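Local coordinates for protein beta-lactamase (Klebsiella pneumoniae, PDB 6HUH) that probably hydrolyses beta-lactam antibiotics to substituted beta-amino acids, as a class D beta-lactamase associated with antibiotic resistance, at residues F232-V236 and R248-V253. Residue numbers count along the deposited sequence, not the author numbering.
Sequences FVHTV and RAREEV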
ATOM      1  N   PHE A 232      -0.150  -6.767 -21.778  1.00 26.24           N
ATOM      2  CA  PHE A 232       0.911  -5.884 -22.276  1.00 24.99           C
ATOM      3  C   PHE A 232       2.239  -6.292 -21.643  1.00 25.92           C
ATOM      4  O   PHE A 232       2.288  -6.637 -20.464  1.00 22.35           O
ATOM      5  CB  PHE A 232       0.599  -4.389 -22.059  1.00 26.90           C
ATOM      6  CG  PHE A 232       0.378  -3.995 -20.626  1.00 28.09           C
ATOM      7  CD1 PHE A 232       1.456  -3.812 -19.762  1.00 31.54           C
ATOM      8  CD2 PHE A 232      -0.902  -3.778 -20.137  1.00 30.74           C
ATOM      9  CE1 PHE A 232       1.249  -3.525 -18.405  1.00 32.93           C
ATOM     10  CE2 PHE A 232      -1.105  -3.425 -18.791  1.00 34.15           C
ATOM     11  CZ  PHE A 232      -0.027  -3.321 -17.929  1.00 31.94           C
ATOM     12  N   VAL A 233       3.301  -6.300 -22.446  1.00 23.55           N
ATOM     13  CA  VAL A 233       4.644  -6.677 -22.025  1.00 23.44           C
ATOM     14  C   VAL A 233       5.588  -5.663 -22.651  1.00 29.99           C
ATOM     15  O   VAL A 233       5.485  -5.387 -23.852  1.00 30.56           O
ATOM     16  CB  VAL A 233       5.018  -8.136 -22.435  1.00 27.79           C
ATOM     17  CG1 VAL A 233       6.409  -8.512 -21.944  1.00 27.42           C
ATOM     18  CG2 VAL A 233       3.998  -9.158 -21.940  1.00 27.74           C
ATOM     19  N   HIS A 234       6.495  -5.088 -21.850  1.00 27.53           N
ATOM     20  CA  HIS A 234       7.470  -4.124 -22.374  1.00 27.76           C
ATOM     21  C   HIS A 234       8.847  -4.278 -21.743  1.00 31.02           C
ATOM     22  O   HIS A 234       8.945  -4.423 -20.530  1.00 29.63           O
ATOM     23  CB  HIS A 234       6.948  -2.686 -22.269  1.00 28.87           C
ATOM     24  CG  HIS A 234       7.848  -1.629 -22.843  1.00 32.72           C
ATOM     25  ND1 HIS A 234       8.299  -1.687 -24.141  1.00 34.69           N
ATOM     26  CD2 HIS A 234       8.298  -0.481 -22.283  1.00 34.42           C
ATOM     27  CE1 HIS A 234       9.027  -0.600 -24.324  1.00 34.53           C
ATOM     28  NE2 HIS A 234       9.052   0.156 -23.233  1.00 34.91           N
ATOM     29  N   THR A 235       9.906  -4.259 -22.572  1.00 28.60           N
ATOM     30  CA  THR A 235      11.291  -4.340 -22.092  1.00 28.28           C
ATOM     31  C   THR A 235      12.086  -3.112 -22.468  1.00 34.48           C
ATOM     32  O   THR A 235      11.867  -2.536 -23.535  1.00 35.37           O
ATOM     33  CB  THR A 235      12.017  -5.603 -22.529  1.00 26.52           C
ATOM     34  OG1 THR A 235      12.030  -5.646 -23.942  1.00 29.94           O
ATOM     35  CG2 THR A 235      11.410  -6.868 -21.952  1.00 25.84           C
ATOM     36  N   VAL A 236      13.011  -2.717 -21.591  1.00 31.26           N
ATOM     37  CA  VAL A 236      13.902  -1.590 -21.831  1.00 32.85           C
ATOM     38  C   VAL A 236      15.312  -2.124 -21.694  1.00 40.42           C
ATOM     39  O   VAL A 236      15.693  -2.588 -20.615  1.00 41.35           O
ATOM     40  CB  VAL A 236      13.658  -0.398 -20.869  1.00 36.06           C
ATOM     41  CG1 VAL A 236      14.760   0.644 -20.985  1.00 36.35           C
ATOM     42  CG2 VAL A 236      12.298   0.232 -21.110  1.00 36.05           C
ATOM     43  N   ARG A 248      11.322   3.325 -16.727  1.00 31.81           N
ATOM     44  CA  ARG A 248      11.238   3.878 -18.067  1.00 31.28           C
ATOM     45  C   ARG A 248      10.260   2.982 -18.851  1.00 35.06           C
ATOM     46  O   ARG A 248       9.639   3.428 -19.817  1.00 35.69           O
ATOM     47  CB  ARG A 248      12.627   3.860 -18.728  1.00 28.88           C
ATOM     48  CG  ARG A 248      12.803   4.926 -19.769  1.00 48.29           C
ATOM     49  CD  ARG A 248      14.081   4.748 -20.582  1.00 76.58           C
ATOM     50  NE  ARG A 248      15.294   5.250 -19.920  1.00 93.96           N
ATOM     51  CZ  ARG A 248      15.677   6.525 -19.899  1.00108.88           C
ATOM     52  NH1 ARG A 248      14.956   7.454 -20.516  1.00101.04           N
ATOM     53  NH2 ARG A 248      16.806   6.875 -19.296  1.00 89.48           N
ATOM     54  N   ALA A 249      10.126   1.715 -18.428  1.00 30.25           N
ATOM     55  CA  ALA A 249       9.224   0.740 -19.046  1.00 28.44           C
ATOM     56  C   ALA A 249       7.782   1.053 -18.641  1.00 30.86           C
ATOM     57  O   ALA A 249       6.936   1.210 -19.522  1.00 28.68           O
ATOM     58  CB  ALA A 249       9.623  -0.684 -18.643  1.00 28.04           C
ATOM     59  N   ARG A 250       7.535   1.216 -17.306  1.00 29.20           N
ATOM     60  CA  ARG A 250       6.251   1.538 -16.673  1.00 29.72           C
ATOM     61  C   ARG A 250       5.661   2.833 -17.228  1.00 33.99           C
ATOM     62  O   ARG A 250       4.464   2.919 -17.495  1.00 31.26           O
ATOM     63  CB  ARG A 250       6.441   1.633 -15.152  1.00 33.18           C
ATOM     64  CG  ARG A 250       5.145   1.848 -14.358  1.00 47.97           C
ATOM     65  CD  ARG A 250       5.354   1.791 -12.844  1.00 62.38           C
ATOM     66  NE  ARG A 250       5.121   3.066 -12.149  1.00 76.88           N
ATOM     67  CZ  ARG A 250       3.924   3.600 -11.911  1.00100.02           C
ATOM     68  NH1 ARG A 250       2.821   2.992 -12.325  1.00 92.65           N
ATOM     69  NH2 ARG A 250       3.825   4.762 -11.279  1.00 91.11           N
ATOM     70  N   GLU A 251       6.530   3.828 -17.403  1.00 34.41           N
ATOM     71  CA  GLU A 251       6.245   5.148 -17.946  1.00 36.46           C
ATOM     72  C   GLU A 251       5.723   5.023 -19.393  1.00 42.87           C
ATOM     73  O   GLU A 251       4.655   5.553 -19.702  1.00 42.73           O
ATOM     74  CB  GLU A 251       7.539   5.962 -17.883  1.00 38.43           C
ATOM     75  CG  GLU A 251       7.444   7.430 -18.222  1.00 53.71           C
ATOM     76  CD  GLU A 251       8.798   8.100 -18.081  1.00 76.93           C
ATOM     77  OE1 GLU A 251       9.044   8.703 -17.010  1.00 88.33           O
ATOM     78  OE2 GLU A 251       9.643   7.947 -18.996  1.00 50.12           O
ATOM     79  N   GLU A 252       6.463   4.279 -20.250  1.00 41.66           N
ATOM     80  CA  GLU A 252       6.179   4.058 -21.676  1.00 42.82           C
ATOM     81  C   GLU A 252       4.896   3.260 -21.924  1.00 46.71           C
ATOM     82  O   GLU A 252       4.242   3.452 -22.954  1.00 47.16           O
ATOM     83  CB  GLU A 252       7.387   3.422 -22.397  1.00 43.67           C
ATOM     84  CG  GLU A 252       8.480   4.418 -22.755  1.00 55.63           C
ATOM     85  CD  GLU A 252       9.864   3.825 -22.975  1.00 84.31           C
ATOM     86  OE1 GLU A 252      10.848   4.408 -22.459  1.00 74.12           O
ATOM     87  OE2 GLU A 252       9.972   2.790 -23.673  1.00 83.89           O
ATOM     88  N   VAL A 253       4.539   2.382 -20.982  1.00 41.99           N
ATOM     89  CA  VAL A 253       3.318   1.585 -21.074  1.00 41.84           C
ATOM     90  C   VAL A 253       2.115   2.492 -20.815  1.00 47.18           C
ATOM     91  O   VAL A 253       1.168   2.491 -21.597  1.00 46.84           O
ATOM     92  CB  VAL A 253       3.378   0.365 -20.132  1.00 44.97           C
ATOM     93  CG1 VAL A 253       1.999  -0.219 -19.880  1.00 45.13           C
ATOM     94  CG2 VAL A 253       4.307  -0.703 -20.692  1.00 44.03           C
TER
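Strand 232-236 and helix 248-253 lie with their axes 8.0 Å apart at closest approach and their N-to-C directions 136° apart, so the helix crosses the strand obliquely and the contact runs from V236 with A249 to F232 with V253. Strand alternation selects the participants: the CA-to-CB bonds of F232, H234 and V236 point toward the helix, while those of V233 and T235 point away, V233 meeting helix 155-166 on the other face of the sheet.

Apolar contacts occupy the two ends. V236 CG2 lies 3.7 Å from A249 CA and 3.8 Å from A249 CB; this small side chain lets the backbones approach, with CA atoms of V236 and A249 5.9 Å apart. At the far end V253 CG1 sits over one face of the F232 ring, 3.9 Å from its centroid and 24° off the normal, a CH-pi contact. V253 CG2 also reaches H234 CB at 3.7 Å.

Between these ends lies the polar link. H234 NE2 donates to E252 OE2 (2.8 Å, N-H...O angle 153°), with the carboxylate oxygen near the plane of the imidazole. H234 ND1 is hydrogen-bonded to C26 O on strand 26-30, so the histidine joins the helix to a neighbouring strand as well.

Strand 228-238 is an inner strand of the antiparallel sheet, and helix 245-264 follows it in sequence and folds back across it. This C-terminal helix packed on a central antiparallel sheet is characteristic of the serine beta-lactamase/penicillin-binding-protein transpeptidase fold.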